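PDB 6WPN: substrate-binding protein from Synechococcus sp., which probably binds a sugar or oligosaccharide in the periplasm, acting as the solute-binding component of an import system in a marine cyanobacterium. Local coordinates for residues Lys40-Met45 / Val61-Leu66; Ser51-Lys54 / Ala59-Arg62. All coordinates share one frame; numbering follows the deposited sequence.

Interaction 1: residues Lys40-Met45 / Val61-Leu66; sequences KFNPYM and VRWTDL
Trp-63, which gives about half of the surface buried in this contact, meets the first turn of helix 42-55 through the six-membered ring of its indole. Met-45, a selenomethionine, lies across one face of that ring. Its CB stands 3.8 Å from the ring centroid, 19° off the normal, in a CH-pi contact displaced toward the rim. There CB of Met-45 is 3.6 Å from CZ3 of Trp-63. CG follows over the same face, 3.7 Å from CZ2 of Trp-63. The chain bends at chi2 (-65°), and SE of Met-45 stands above the face, 5.1 Å from the ring centroid, a distant Met-aromatic contact.

Strand 61-66 and helix 42-55 belong to the parallel beta-alpha-beta unit that starts at strand 30-35, a right-handed crossover familiar from the alpha/beta domains of periplasmic solute-binding proteins, and the Met-45 and Trp-63 side chains pack between helix and sheet. Leu-32 of strand 30-35 touches both of them. CB of Trp-63 already points at the helix, and with CG anti to the backbone N the indole extends toward it.

Asn-42 approaches from the ring's edge. Its OD1 lies near the indole plane, 3.2 Å from CH2 of Trp-63. The amide plane is turned 76° against the ring, and the oxygen probably gains from the slightly positive C-H rim. At the other end of the indole, NE1 hydrogen-bonds to OG1 of Thr-34, which also bonds Asp-65 OD1.

Interaction 2: residues Ser51-Lys54 / Ala59-Arg62; sequences SWDK and ALVR
The last turn of helix 42-55 comes close to the chain entering strand 61-66, with the CA atoms of Asp-53 and Leu-60 5.3 Å apart. Two side chains of the helix grip the backbone here. Trp-52 points its indole N-H at the carbonyl of Ala-59, NE1 to O 2.8 Å with an N-H...O angle of 161°, and the oxygen lies at the ring edge, in its plane. CG2 of Val-61 packs obliquely against the same pyrrole end, 3.4 Å from CD1 of Trp-52. Asp-53 takes the amide of Val-61: OD1 of Asp-53 accepts from N of Val-61 at 3.2 Å through the syn lone pair, while CD2 of Leu-60 rests 3.8 Å from CB of Asp-53. With its CG beside the backbone N (chi1 -69°), the carboxylate swings across to the strand. A leucine in place of Trp-52 would probably leave the carbonyl of buried Ala-59 without this donor and open a gap beside Val-61. On the tryptophan, His-56 stacks against the indole, and Glu-313 and Leu-317 of helix 311-321 also touch it; Leu-30 of strand 30-35 contacts both Trp-52 and Ala-59, so the contact lies against both helix 311-321 and strand 30-35 of the sheet.

From the N terminus the chain runs through strand 30-35, enters helix 42-55 and turns back into strand 61-66, which pairs parallel with strand 30-35. Interaction 2 closes the short connection between helix and strand, with four residues between its segments. Interaction 1 joins the start of the same helix to the strand farther along, so its 15-residue loop, mostly helix, holds the first segment of interaction 2 and the turn after it. The two contacts thus nest, sharing Val-61 and Arg-62, with centres about 12 Å apart. Together they fasten both ends of helix 42-55 to strand 61-66, next to strand 30-35.

Interaction 1: residues Lys40-Met45 / Val61-Leu66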
loop_
_atom_site.group_PDB
_atom_site.type_symbol
_atom_site.label_atom_id
_atom_site.label_comp_id
_atom_site.label_asym_id
_atom_site.label_seq_id
_atom_site.Cartn_x
_atom_site.Cartn_y
_atom_site.Cartn_z
ATOM N N LYS A 40 4.273 -16.377 -5.103
ATOM C CA LYS A 40 5.024 -15.893 -6.255
ATOM C C LYS A 40 6.487 -15.601 -5.938
ATOM O O LYS A 40 7.308 -15.562 -6.862
ATOM C CB LYS A 40 4.355 -14.644 -6.834
ATOM C CG LYS A 40 3.279 -14.954 -7.864
ATOM C CD LYS A 40 2.380 -13.757 -8.133
ATOM C CE LYS A 40 1.189 -14.154 -8.997
ATOM N NZ LYS A 40 0.280 -13.008 -9.279
ATOM N N PHE A 41 6.842 -15.404 -4.667
ATOM C CA PHE A 41 8.208 -15.042 -4.304
ATOM C C PHE A 41 8.890 -16.102 -3.449
ATOM O O PHE A 41 9.839 -15.789 -2.721
ATOM C CB PHE A 41 8.223 -13.691 -3.589
ATOM C CG PHE A 41 7.610 -12.589 -4.394
ATOM C CD1 PHE A 41 8.299 -12.027 -5.454
ATOM C CD2 PHE A 41 6.343 -12.119 -4.099
ATOM C CE1 PHE A 41 7.732 -11.025 -6.207
ATOM C CE2 PHE A 41 5.774 -11.107 -4.844
ATOM C CZ PHE A 41 6.470 -10.557 -5.896
ATOM N N ASN A 42 8.423 -17.346 -3.521
ATOM C CA ASN A 42 9.115 -18.441 -2.843
ATOM C C ASN A 42 10.553 -18.614 -3.320
ATOM O O ASN A 42 11.444 -18.767 -2.467
ATOM C CB ASN A 42 8.309 -19.737 -2.998
ATOM C CG ASN A 42 7.187 -19.857 -1.976
ATOM O OD1 ASN A 42 6.797 -18.879 -1.339
ATOM N ND2 ASN A 42 6.658 -21.064 -1.828
ATOM N N PRO A 43 10.860 -18.615 -4.628
ATOM C CA PRO A 43 12.274 -18.770 -5.032
ATOM C C PRO A 43 13.198 -17.704 -4.467
ATOM O O PRO A 43 14.305 -18.030 -4.015
ATOM C CB PRO A 43 12.207 -18.711 -6.567
ATOM C CG PRO A 43 10.838 -19.121 -6.903
ATOM C CD PRO A 43 9.972 -18.579 -5.806
ATOM N N TYR A 44 12.796 -16.431 -4.510
ATOM C CA TYR A 44 13.611 -15.381 -3.907
ATOM C C TYR A 44 13.900 -15.681 -2.441
ATOM O O TYR A 44 15.055 -15.656 -2.007
ATOM C CB TYR A 44 12.929 -14.020 -4.041
ATOM C CG TYR A 44 13.666 -12.939 -3.280
ATOM C CD1 TYR A 44 14.738 -12.267 -3.853
ATOM C CD2 TYR A 44 13.304 -12.606 -1.978
ATOM C CE1 TYR A 44 15.424 -11.290 -3.157
ATOM C CE2 TYR A 44 13.985 -11.633 -1.274
ATOM C CZ TYR A 44 15.043 -10.975 -1.867
ATOM O OH TYR A 44 15.720 -10.000 -1.167
HETATM N N MSE A 45 12.856 -15.950 -1.665
HETATM C CA MSE A 45 13.014 -16.219 -0.244
HETATM C C MSE A 45 13.825 -17.489 -0.006
HETATM O O MSE A 45 14.603 -17.565 0.941
HETATM C CB MSE A 45 11.647 -16.331 0.436
HETATM C CG MSE A 45 10.818 -15.052 0.400
HETATM SE SE MSE A 45 11.609 -13.570 1.405
HETATM C CE MSE A 45 11.940 -14.487 3.081
ATOM N N VAL A 61 16.745 -19.858 9.894
ATOM C CA VAL A 61 15.481 -19.145 9.769
ATOM C C VAL A 61 14.384 -20.124 9.378
ATOM O O VAL A 61 14.550 -20.917 8.443
ATOM C CB VAL A 61 15.586 -17.999 8.749
ATOM C CG1 VAL A 61 14.208 -17.441 8.429
ATOM C CG2 VAL A 61 16.482 -16.903 9.294
ATOM N N ARG A 62 13.274 -20.083 10.111
ATOM C CA ARG A 62 12.043 -20.776 9.743
ATOM C C ARG A 62 11.032 -19.712 9.323
ATOM O O ARG A 62 10.588 -18.907 10.149
ATOM C CB ARG A 62 11.516 -21.634 10.893
ATOM C CG ARG A 62 12.347 -22.882 11.232
ATOM C CD ARG A 62 12.240 -23.982 10.159
ATOM N NE ARG A 62 13.383 -24.019 9.244
ATOM C CZ ARG A 62 14.540 -24.621 9.517
ATOM N NH1 ARG A 62 14.711 -25.235 10.680
ATOM N NH2 ARG A 62 15.526 -24.611 8.629
ATOM N N TRP A 63 10.683 -19.709 8.041
ATOM C CA TRP A 63 9.889 -18.657 7.419
ATOM C C TRP A 63 8.412 -19.036 7.381
ATOM O O TRP A 63 8.061 -20.149 6.974
ATOM C CB TRP A 63 10.401 -18.403 6.001
ATOM C CG TRP A 63 9.537 -17.529 5.153
ATOM C CD1 TRP A 63 8.886 -16.394 5.530
ATOM C CD2 TRP A 63 9.216 -17.737 3.775
ATOM N NE1 TRP A 63 8.188 -15.876 4.468
ATOM C CE2 TRP A 63 8.372 -16.685 3.379
ATOM C CE3 TRP A 63 9.568 -18.711 2.835
ATOM C CZ2 TRP A 63 7.872 -16.576 2.082
ATOM C CZ3 TRP A 63 9.072 -18.604 1.548
ATOM C CH2 TRP A 63 8.233 -17.545 1.183
ATOM N N THR A 64 7.553 -18.105 7.798
ATOM C CA THR A 64 6.104 -18.252 7.702
ATOM C C THR A 64 5.525 -16.983 7.092
ATOM O O THR A 64 5.844 -15.876 7.541
ATOM C CB THR A 64 5.455 -18.523 9.067
ATOM O OG1 THR A 64 5.585 -17.364 9.900
ATOM C CG2 THR A 64 6.109 -19.715 9.760
ATOM N N ASP A 65 4.704 -17.136 6.055
ATOM C CA ASP A 65 4.067 -16.011 5.377
ATOM C C ASP A 65 2.576 -15.992 5.706
ATOM O O ASP A 65 1.901 -17.020 5.595
ATOM C CB ASP A 65 4.289 -16.108 3.866
ATOM C CG ASP A 65 3.766 -14.902 3.117
ATOM O OD1 ASP A 65 4.229 -13.777 3.407
ATOM O OD2 ASP A 65 2.901 -15.082 2.230
ATOM N N LEU A 66 2.070 -14.829 6.106
ATOM C CA LEU A 66 0.708 -14.654 6.588
ATOM C C LEU A 66 0.029 -13.493 5.878
ATOM O O LEU A 66 0.699 -12.613 5.328
ATOM C CB LEU A 66 0.667 -14.418 8.107
ATOM C CG LEU A 66 0.665 -15.589 9.089
ATOM C CD1 LEU A 66 1.987 -16.326 8.998
ATOM C CD2 LEU A 66 0.441 -15.106 10.512
#

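Interaction 2: residues Ser51-Lys54 / Ala59-Arg62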
loop_
_atom_site.group_PDB
_atom_site.type_symbol
_atom_site.label_atom_id
_atom_site.label_comp_id
_atom_site.label_asym_id
_atom_site.label_seq_id
_atom_site.Cartn_x
_atom_site.Cartn_y
_atom_site.Cartn_z
ATOM N N SER A 51 21.037 -18.367 1.705
ATOM C CA SER A 51 22.299 -17.657 1.897
ATOM C C SER A 51 22.497 -17.291 3.361
ATOM O O SER A 51 23.597 -17.450 3.902
ATOM C CB SER A 51 22.347 -16.410 1.018
ATOM O OG SER A 51 22.229 -16.751 -0.352
ATOM N N TRP A 52 21.444 -16.803 4.020
ATOM C CA TRP A 52 21.530 -16.514 5.446
ATOM C C TRP A 52 21.912 -17.759 6.239
ATOM O O TRP A 52 22.784 -17.705 7.115
ATOM C CB TRP A 52 20.205 -15.947 5.950
ATOM C CG TRP A 52 20.159 -15.882 7.438
ATOM C CD1 TRP A 52 19.691 -16.845 8.286
ATOM C CD2 TRP A 52 20.639 -14.817 8.268
ATOM N NE1 TRP A 52 19.831 -16.439 9.590
ATOM C CE2 TRP A 52 20.411 -15.197 9.609
ATOM C CE3 TRP A 52 21.229 -13.575 8.009
ATOM C CZ2 TRP A 52 20.751 -14.382 10.685
ATOM C CZ3 TRP A 52 21.567 -12.764 9.081
ATOM C CH2 TRP A 52 21.326 -13.171 10.402
ATOM N N ASP A 53 21.263 -18.892 5.945
ATOM C CA ASP A 53 21.551 -20.128 6.667
ATOM C C ASP A 53 22.999 -20.559 6.467
ATOM O O ASP A 53 23.630 -21.084 7.392
ATOM C CB ASP A 53 20.596 -21.238 6.220
ATOM C CG ASP A 53 19.161 -21.004 6.671
ATOM O OD1 ASP A 53 18.953 -20.316 7.691
ATOM O OD2 ASP A 53 18.240 -21.516 6.002
ATOM N N LYS A 54 23.541 -20.351 5.262
ATOM C CA LYS A 54 24.952 -20.643 5.024
ATOM C C LYS A 54 25.861 -19.701 5.795
ATOM O O LYS A 54 26.940 -20.107 6.240
ATOM C CB LYS A 54 25.272 -20.550 3.533
ATOM C CG LYS A 54 24.484 -21.503 2.677
ATOM C CD LYS A 54 24.923 -22.924 2.955
ATOM C CE LYS A 54 24.533 -23.849 1.827
ATOM N NZ LYS A 54 24.851 -25.263 2.170
ATOM N N ALA A 59 21.752 -19.593 13.685
ATOM C CA ALA A 59 20.442 -18.960 13.772
ATOM C C ALA A 59 19.706 -19.225 12.457
ATOM O O ALA A 59 19.453 -18.324 11.655
ATOM C CB ALA A 59 20.552 -17.461 14.060
ATOM N N LEU A 60 19.354 -20.491 12.241
ATOM C CA LEU A 60 18.612 -20.878 11.049
ATOM C C LEU A 60 17.226 -20.250 11.068
ATOM O O LEU A 60 16.609 -20.105 12.124
ATOM C CB LEU A 60 18.507 -22.399 10.964
ATOM C CG LEU A 60 19.849 -23.134 10.957
ATOM C CD1 LEU A 60 19.647 -24.637 11.063
ATOM C CD2 LEU A 60 20.648 -22.780 9.708
ATOM N N VAL A 61 16.745 -19.858 9.894
ATOM C CA VAL A 61 15.481 -19.145 9.769
ATOM C C VAL A 61 14.384 -20.124 9.378
ATOM O O VAL A 61 14.550 -20.917 8.443
ATOM C CB VAL A 61 15.586 -17.999 8.749
ATOM C CG1 VAL A 61 14.208 -17.441 8.429
ATOM C CG2 VAL A 61 16.482 -16.903 9.294
ATOM N N ARG A 62 13.274 -20.083 10.111
ATOM C CA ARG A 62 12.043 -20.776 9.743
ATOM C C ARG A 62 11.032 -19.712 9.323
ATOM O O ARG A 62 10.588 -18.907 10.149
ATOM C CB ARG A 62 11.516 -21.634 10.893
ATOM C CG ARG A 62 12.347 -22.882 11.232
ATOM C CD ARG A 62 12.240 -23.982 10.159
ATOM N NE ARG A 62 13.383 -24.019 9.244
ATOM C CZ ARG A 62 14.540 -24.621 9.517
ATOM N NH1 ARG A 62 14.711 -25.235 10.680
ATOM N NH2 ARG A 62 15.526 -24.611 8.629
#